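SusD/RagB family nutrient-binding outer membrane lipoprotein (Bacteroides vulgatus, PDB 4F7A) probably binds mucin O-glycans at the outer membrane, as a SusD-like lipoprotein that would hand captured sugar to a partner transporter for uptake. Local coordinates at residues A[128-133]-A[149-154]; A[362-367]-A[377-382]. All coordinates share one frame; numbering follows the deposited sequence.

Interaction 1 of 2, residues A[128-133]-A[149-154]; sequences ITDTYG and DTQEEA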
ATOM      1  N   ILE A 128      -8.831   2.045  -1.260  1.00 15.14           N
ATOM      2  CA  ILE A 128      -9.780   3.046  -0.751  1.00 13.23           C
ATOM      3  C   ILE A 128     -10.508   2.556   0.509  1.00 13.18           C
ATOM      4  O   ILE A 128     -10.581   3.288   1.490  1.00 13.20           O
ATOM      5  CB  ILE A 128     -10.794   3.472  -1.862  1.00 13.77           C
ATOM      6  CG1 ILE A 128     -10.035   3.977  -3.110  1.00 16.44           C
ATOM      7  CG2 ILE A 128     -11.789   4.512  -1.338  1.00 12.56           C
ATOM      8  CD1 ILE A 128      -9.054   5.148  -2.840  1.00  9.86           C
ATOM      9  N   THR A 129     -11.043   1.333   0.503  1.00 13.51           N
ATOM     10  CA  THR A 129     -11.660   0.826   1.721  1.00 14.38           C
ATOM     11  C   THR A 129     -10.625   0.727   2.818  1.00 11.96           C
ATOM     12  O   THR A 129     -10.948   0.980   3.968  1.00 12.73           O
ATOM     13  CB  THR A 129     -12.431  -0.529   1.579  1.00 11.65           C
ATOM     14  OG1 THR A 129     -12.985  -0.877   2.866  1.00 12.17           O
ATOM     15  CG2 THR A 129     -11.519  -1.644   1.114  1.00 14.02           C
ATOM     16  N   ASP A 130      -9.394   0.374   2.485  1.00 12.71           N
ATOM     17  CA  ASP A 130      -8.359   0.274   3.535  1.00 13.72           C
ATOM     18  C   ASP A 130      -7.993   1.655   4.145  1.00 13.47           C
ATOM     19  O   ASP A 130      -7.425   1.731   5.242  1.00 11.71           O
ATOM     20  CB  ASP A 130      -7.104  -0.437   3.006  1.00 11.67           C
ATOM     21  CG  ASP A 130      -7.314  -1.920   2.762  1.00 13.34           C
ATOM     22  OD1 ASP A 130      -8.381  -2.488   3.156  1.00 12.50           O
ATOM     23  OD2 ASP A 130      -6.408  -2.518   2.140  1.00 16.20           O
ATOM     24  N   THR A 131      -8.316   2.728   3.418  1.00 12.58           N
ATOM     25  CA  THR A 131      -8.119   4.085   3.903  1.00 12.20           C
ATOM     26  C   THR A 131      -9.283   4.551   4.805  1.00 13.51           C
ATOM     27  O   THR A 131      -9.049   5.045   5.886  1.00 13.25           O
ATOM     28  CB  THR A 131      -7.944   5.048   2.710  1.00 11.99           C
ATOM     29  OG1 THR A 131      -6.795   4.651   1.953  1.00 11.45           O
ATOM     30  CG2 THR A 131      -7.773   6.489   3.182  1.00 10.72           C
ATOM     31  N   TYR A 132     -10.529   4.345   4.364  1.00 13.16           N
ATOM     32  CA  TYR A 132     -11.704   4.977   4.973  1.00 12.17           C
ATOM     33  C   TYR A 132     -12.629   4.016   5.705  1.00 11.84           C
ATOM     34  O   TYR A 132     -13.394   4.435   6.567  1.00 13.17           O
ATOM     35  CB  TYR A 132     -12.528   5.713   3.886  1.00 14.37           C
ATOM     36  CG  TYR A 132     -11.742   6.769   3.131  1.00 11.23           C
ATOM     37  CD1 TYR A 132     -11.492   8.016   3.705  1.00 12.51           C
ATOM     38  CD2 TYR A 132     -11.240   6.522   1.856  1.00 13.84           C
ATOM     39  CE1 TYR A 132     -10.746   8.998   3.031  1.00 14.46           C
ATOM     40  CE2 TYR A 132     -10.487   7.480   1.180  1.00 10.08           C
ATOM     41  CZ  TYR A 132     -10.269   8.726   1.761  1.00 13.27           C
ATOM     42  OH  TYR A 132      -9.535   9.674   1.106  1.00 12.40           O
ATOM     43  N   GLY A 133     -12.611   2.750   5.323  1.00 12.59           N
ATOM     44  CA  GLY A 133     -13.591   1.787   5.781  1.00 13.23           C
ATOM     45  C   GLY A 133     -14.696   1.553   4.774  1.00 12.12           C
ATOM     46  O   GLY A 133     -14.457   1.073   3.669  1.00 14.69           O
ATOM     47  N   ASP A 149     -21.349   0.049   0.847  1.00 15.36           N
ATOM     48  CA  ASP A 149     -20.916  -1.250   1.378  1.00 15.10           C
ATOM     49  C   ASP A 149     -20.196  -1.046   2.708  1.00 14.01           C
ATOM     50  O   ASP A 149     -19.292  -0.224   2.786  1.00 13.25           O
ATOM     51  CB  ASP A 149     -19.864  -1.917   0.483  1.00 15.15           C
ATOM     52  CG  ASP A 149     -20.384  -2.414  -0.813  1.00 20.62           C
ATOM     53  OD1 ASP A 149     -21.614  -2.456  -1.030  1.00 17.23           O
ATOM     54  OD2 ASP A 149     -19.511  -2.794  -1.647  1.00 16.50           O
ATOM     55  N   THR A 150     -20.510  -1.850   3.722  1.00 14.23           N
ATOM     56  CA  THR A 150     -19.595  -1.992   4.874  1.00 12.80           C
ATOM     57  C   THR A 150     -18.261  -2.533   4.340  1.00 12.49           C
ATOM     58  O   THR A 150     -18.206  -3.085   3.226  1.00 12.36           O
ATOM     59  CB  THR A 150     -20.134  -2.964   5.944  1.00 14.88           C
ATOM     60  OG1 THR A 150     -20.130  -4.278   5.401  1.00 13.86           O
ATOM     61  CG2 THR A 150     -21.590  -2.588   6.390  1.00 13.07           C
ATOM     62  N   GLN A 151     -17.174  -2.358   5.085  1.00 12.94           N
ATOM     63  CA  GLN A 151     -15.900  -2.906   4.639  1.00 14.46           C
ATOM     64  C   GLN A 151     -15.978  -4.415   4.411  1.00 15.22           C
ATOM     65  O   GLN A 151     -15.378  -4.923   3.464  1.00 14.00           O
ATOM     66  CB  GLN A 151     -14.776  -2.580   5.619  1.00 12.07           C
ATOM     67  CG  GLN A 151     -13.399  -3.065   5.166  1.00 11.70           C
ATOM     68  CD  GLN A 151     -12.285  -2.504   6.036  1.00 15.35           C
ATOM     69  OE1 GLN A 151     -12.074  -2.988   7.156  1.00 13.87           O
ATOM     70  NE2 GLN A 151     -11.535  -1.501   5.514  1.00 10.18           N
ATOM     71  N   GLU A 152     -16.689  -5.123   5.284  1.00 14.70           N
ATOM     72  CA  GLU A 152     -16.860  -6.573   5.132  1.00 14.61           C
ATOM     73  C   GLU A 152     -17.514  -6.899   3.786  1.00 14.72           C
ATOM     74  O   GLU A 152     -17.088  -7.796   3.083  1.00 14.73           O
ATOM     75  CB  GLU A 152     -17.707  -7.133   6.271  1.00 17.70           C
ATOM     76  CG  GLU A 152     -17.934  -8.653   6.192  1.00 17.00           C
ATOM     77  CD  GLU A 152     -18.660  -9.199   7.409  1.00 28.61           C
ATOM     78  OE1 GLU A 152     -19.241  -8.415   8.172  1.00 25.99           O
ATOM     79  OE2 GLU A 152     -18.633 -10.417   7.600  1.00 26.45           O
ATOM     80  N   GLU A 153     -18.554  -6.155   3.444  1.00 13.30           N
ATOM     81  CA  GLU A 153     -19.256  -6.356   2.185  1.00 13.59           C
ATOM     82  C   GLU A 153     -18.363  -6.023   0.995  1.00 13.72           C
ATOM     83  O   GLU A 153     -18.445  -6.700  -0.046  1.00 14.19           O
ATOM     84  CB  GLU A 153     -20.524  -5.511   2.135  1.00 16.38           C
ATOM     85  CG  GLU A 153     -21.625  -6.091   3.025  1.00 19.58           C
ATOM     86  CD  GLU A 153     -22.723  -5.069   3.411  1.00 27.99           C
ATOM     87  OE1 GLU A 153     -22.648  -3.854   3.111  1.00 18.34           O
ATOM     88  OE2 GLU A 153     -23.679  -5.503   4.056  1.00 25.29           O
ATOM     89  N   ALA A 154     -17.564  -4.964   1.119  1.00 14.39           N
ATOM     90  CA  ALA A 154     -16.614  -4.599   0.040  1.00 13.40           C
ATOM     91  C   ALA A 154     -15.602  -5.719  -0.164  1.00 13.40           C
ATOM     92  O   ALA A 154     -15.329  -6.112  -1.302  1.00 13.99           O
ATOM     93  CB  ALA A 154     -15.909  -3.266   0.343  1.00 10.75           C
TER

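Interaction 2 of 2, residues A[362-367]-A[377-382]; sequences AGVQTS and SLYLTS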
ATOM      1  N   ALA A 362      12.753 -16.613   1.809  1.00 13.41           N
ATOM      2  CA  ALA A 362      12.554 -16.378   0.378  1.00 12.92           C
ATOM      3  C   ALA A 362      12.116 -14.942   0.128  1.00 12.60           C
ATOM      4  O   ALA A 362      12.546 -14.321  -0.846  1.00 12.95           O
ATOM      5  CB  ALA A 362      11.560 -17.362  -0.214  1.00 12.74           C
ATOM      6  N   GLY A 363      11.281 -14.399   1.005  1.00 11.43           N
ATOM      7  CA  GLY A 363      10.844 -13.015   0.858  1.00 10.56           C
ATOM      8  C   GLY A 363      11.983 -12.006   0.953  1.00 11.57           C
ATOM      9  O   GLY A 363      12.055 -11.066   0.173  1.00 11.27           O
ATOM     10  N   VAL A 364      12.855 -12.186   1.934  1.00 10.32           N
ATOM     11  CA  VAL A 364      13.973 -11.269   2.122  1.00  7.97           C
ATOM     12  C   VAL A 364      14.934 -11.377   0.919  1.00  9.84           C
ATOM     13  O   VAL A 364      15.374 -10.367   0.379  1.00 11.66           O
ATOM     14  CB  VAL A 364      14.713 -11.506   3.455  1.00  9.45           C
ATOM     15  CG1 VAL A 364      15.979 -10.583   3.578  1.00  7.65           C
ATOM     16  CG2 VAL A 364      13.742 -11.280   4.643  1.00  7.15           C
ATOM     17  N   GLN A 365      15.256 -12.604   0.504  1.00 10.86           N
ATOM     18  CA  GLN A 365      16.161 -12.797  -0.599  1.00 11.55           C
ATOM     19  C   GLN A 365      15.562 -12.160  -1.864  1.00 11.57           C
ATOM     20  O   GLN A 365      16.265 -11.535  -2.668  1.00 12.59           O
ATOM     21  CB  GLN A 365      16.450 -14.280  -0.856  1.00 12.78           C
ATOM     22  CG  GLN A 365      17.358 -14.417  -2.056  1.00 24.82           C
ATOM     23  CD  GLN A 365      18.656 -13.637  -1.847  1.00 37.09           C
ATOM     24  OE1 GLN A 365      19.385 -13.969  -0.879  1.00 20.62           O
ATOM     25  NE2 GLN A 365      18.950 -12.577  -2.732  1.00 16.75           N
ATOM     26  N   THR A 366      14.264 -12.340  -2.033  1.00 11.71           N
ATOM     27  CA  THR A 366      13.572 -11.834  -3.206  1.00 11.80           C
ATOM     28  C   THR A 366      13.609 -10.296  -3.244  1.00 11.99           C
ATOM     29  O   THR A 366      13.836  -9.696  -4.313  1.00  9.55           O
ATOM     30  CB  THR A 366      12.126 -12.399  -3.277  1.00 12.59           C
ATOM     31  OG1 THR A 366      12.189 -13.828  -3.459  1.00 13.16           O
ATOM     32  CG2 THR A 366      11.338 -11.783  -4.452  1.00 11.91           C
ATOM     33  N   SER A 367      13.391  -9.667  -2.090  1.00 11.96           N
ATOM     34  CA  SER A 367      13.475  -8.225  -1.969  1.00 12.45           C
ATOM     35  C   SER A 367      14.888  -7.707  -2.278  1.00 13.39           C
ATOM     36  O   SER A 367      15.064  -6.766  -3.045  1.00 12.07           O
ATOM     37  CB  SER A 367      13.034  -7.786  -0.581  1.00 10.53           C
ATOM     38  OG  SER A 367      13.187  -6.397  -0.436  1.00  9.60           O
ATOM     39  N   SER A 377      21.818 -14.127   2.603  1.00 12.06           N
ATOM     40  CA  SER A 377      22.128 -15.202   3.531  1.00 14.39           C
ATOM     41  C   SER A 377      22.757 -14.708   4.851  1.00 14.99           C
ATOM     42  O   SER A 377      22.361 -15.145   5.926  1.00 14.45           O
ATOM     43  CB  SER A 377      23.026 -16.276   2.880  1.00 15.12           C
ATOM     44  OG  SER A 377      22.409 -16.844   1.720  1.00 13.50           O
ATOM     45  N   LEU A 378      23.738 -13.825   4.756  1.00 16.21           N
ATOM     46  CA  LEU A 378      24.440 -13.317   5.942  1.00 15.25           C
ATOM     47  C   LEU A 378      23.481 -12.432   6.758  1.00 13.29           C
ATOM     48  O   LEU A 378      23.383 -12.561   7.966  1.00 13.51           O
ATOM     49  CB  LEU A 378      25.677 -12.534   5.524  1.00 17.09           C
ATOM     50  CG  LEU A 378      26.645 -12.211   6.678  1.00 27.73           C
ATOM     51  CD1 LEU A 378      27.001 -13.475   7.462  1.00 33.51           C
ATOM     52  CD2 LEU A 378      27.879 -11.541   6.153  1.00 27.59           C
ATOM     53  N   TYR A 379      22.718 -11.587   6.077  1.00 11.81           N
ATOM     54  CA  TYR A 379      21.737 -10.731   6.743  1.00 11.34           C
ATOM     55  C   TYR A 379      20.714 -11.546   7.524  1.00 12.17           C
ATOM     56  O   TYR A 379      20.336 -11.173   8.640  1.00 11.85           O
ATOM     57  CB  TYR A 379      21.043  -9.877   5.691  1.00 10.23           C
ATOM     58  CG  TYR A 379      19.928  -8.976   6.143  1.00  9.25           C
ATOM     59  CD1 TYR A 379      20.185  -7.670   6.515  1.00 12.11           C
ATOM     60  CD2 TYR A 379      18.609  -9.386   6.073  1.00 14.26           C
ATOM     61  CE1 TYR A 379      19.171  -6.810   6.879  1.00 13.17           C
ATOM     62  CE2 TYR A 379      17.573  -8.521   6.426  1.00 14.40           C
ATOM     63  CZ  TYR A 379      17.851  -7.239   6.835  1.00 16.52           C
ATOM     64  OH  TYR A 379      16.829  -6.359   7.182  1.00 13.59           O
ATOM     65  N   LEU A 380      20.292 -12.673   6.947  1.00 11.93           N
ATOM     66  CA  LEU A 380      19.305 -13.553   7.580  1.00 12.72           C
ATOM     67  C   LEU A 380      19.832 -14.292   8.823  1.00 13.64           C
ATOM     68  O   LEU A 380      19.039 -14.881   9.552  1.00 15.27           O
ATOM     69  CB  LEU A 380      18.759 -14.557   6.542  1.00 12.60           C
ATOM     70  CG  LEU A 380      17.779 -13.930   5.566  1.00  9.90           C
ATOM     71  CD1 LEU A 380      17.516 -14.931   4.400  1.00 14.03           C
ATOM     72  CD2 LEU A 380      16.483 -13.491   6.306  1.00  9.72           C
ATOM     73  N   THR A 381      21.144 -14.236   9.072  1.00 13.52           N
ATOM     74  CA  THR A 381      21.731 -14.752  10.305  1.00 18.20           C
ATOM     75  C   THR A 381      22.042 -13.653  11.307  1.00 21.24           C
ATOM     76  O   THR A 381      22.526 -13.940  12.396  1.00 21.46           O
ATOM     77  CB  THR A 381      23.094 -15.470  10.044  1.00 22.72           C
ATOM     78  OG1 THR A 381      24.094 -14.501   9.678  1.00 31.45           O
ATOM     79  CG2 THR A 381      22.973 -16.482   8.979  1.00 21.74           C
ATOM     80  N   SER A 382      21.779 -12.399  10.968  1.00 17.68           N
ATOM     81  CA  SER A 382      22.354 -11.319  11.747  1.00 19.44           C
ATOM     82  C   SER A 382      21.543 -10.989  13.006  1.00 18.51           C
ATOM     83  O   SER A 382      20.378 -11.322  13.131  1.00 16.85           O
ATOM     84  CB  SER A 382      22.578 -10.082  10.881  1.00 23.42           C
ATOM     85  OG  SER A 382      21.353  -9.534  10.477  1.00 18.91           O
TER

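Interaction 1 of 2, residues A[128-133]-A[149-154]
The flat amide of Gln151 meets Thr129 at its NE2 corner: OG1 of Thr129 lies almost in the amide plane, only 5° out of it, and takes a hydrogen bond from Gln151 NE2 at 3.1 Å with an N-H...O angle of 154°. The carboxylate of Asp130 stands nearly perpendicular to this amide, its OD1 4.1 Å from Gln151 NE2. Gln151 arrives fully extended, CG anti to the backbone N (chi1 -177°), and crosses the Thr129 side chain at about a right angle, with its CG 3.2 Å from Thr129 OG1. That hydroxyl has a second role: it donates to Gly133 O at 2.6 Å, so the oxygen gives to Gly133 O and at the same time accepts from the amide. One threonine thus links the last turn of its helix to the glycine that leaves it with positive phi, and both to the incoming glutamine. Thr150 and Glu153 form a capping box, Glu153 N giving to Thr150 OG1 and Thr150 N to Glu153 OE1; Gln151 is the first residue of the helix that this box caps. Asp130 OD1 is bound by Tyr155 and Trp504, OD2 by Arg210, while Gln151 OE1 accepts from Trp504 N. The buried contact joins the C-terminal end of helix 111-132 to the N-terminal start of helix 151-174, whose Tyr155 and Phe158 also touch Thr129.

Interaction 2 of 2, residues A[362-367]-A[377-382]
With chi1 of Val364 at 175°, its CG1 lies anti to the backbone N and heads for Tyr379, while CG2, anti to the carbonyl carbon, is left for Leu380. Tyr379 uses a similar setting (chi1 176°) to swing its ring back toward the helix. The result is a valine with one methyl for each partner. Its CG1 meets the ring obliquely at the CD2-CE2 side, 3.8 Å from Tyr379 CD2, the two side chains crossing at roughly a right angle. Val364 CG2 lies 3.9 Å from CD2 of Leu380, and here the two side chains run alongside one another, pointing opposite ways. No hydrogen bond spans the two segments, and the attachment is apolar. Helix 356-371 is one of the many helices of this TPR-like SusD homologue, and residues 377-382 are part of the loop that follows it, where 377-380 curl like a helix without its regular backbone bonding. That short coil is tied off by two hydroxyls, each on a lone pair of a carbonyl three residues back: Thr381 OG1 reaches Leu378 O at 2.7 Å, and Ser382 OG reaches Tyr379 O at 2.7 Å. Each carbonyl also accepts the backbone N-H of the same residue, so two bonds grip each oxygen. At the upstream end of the coil, the Gln365 amide holds the connecting loop, OE1 accepting from Ala376 N and NE2 giving to Gly374 O. Tyr379 OH bonds to Gln426 of helix 416-431, and Phe368 meets its ring. Phe339 of helix 334-346 and Gln426 touch Val364, whereas Leu380 leans on Tyr360 and Glu361.

From the N terminus, helix 111-132 ends at interaction 1, where a 15-residue connection without helix or strand is closed as 149-154 opens helix 151-174. The chain then runs through the intervening helices to helix 356-371. Interaction 2 closes a shorter link of nine residues, four of them still helical, by folding the following loop back on that helix before helix 416-431. The two contacts are therefore in series, neither nested nor crossed. They lie on opposite sides of the chain's centre, centres 34 Å apart and nearest atoms about 20 Å. Interaction 1 ties two successive helices; interaction 2 ties a helix to the loop that follows it.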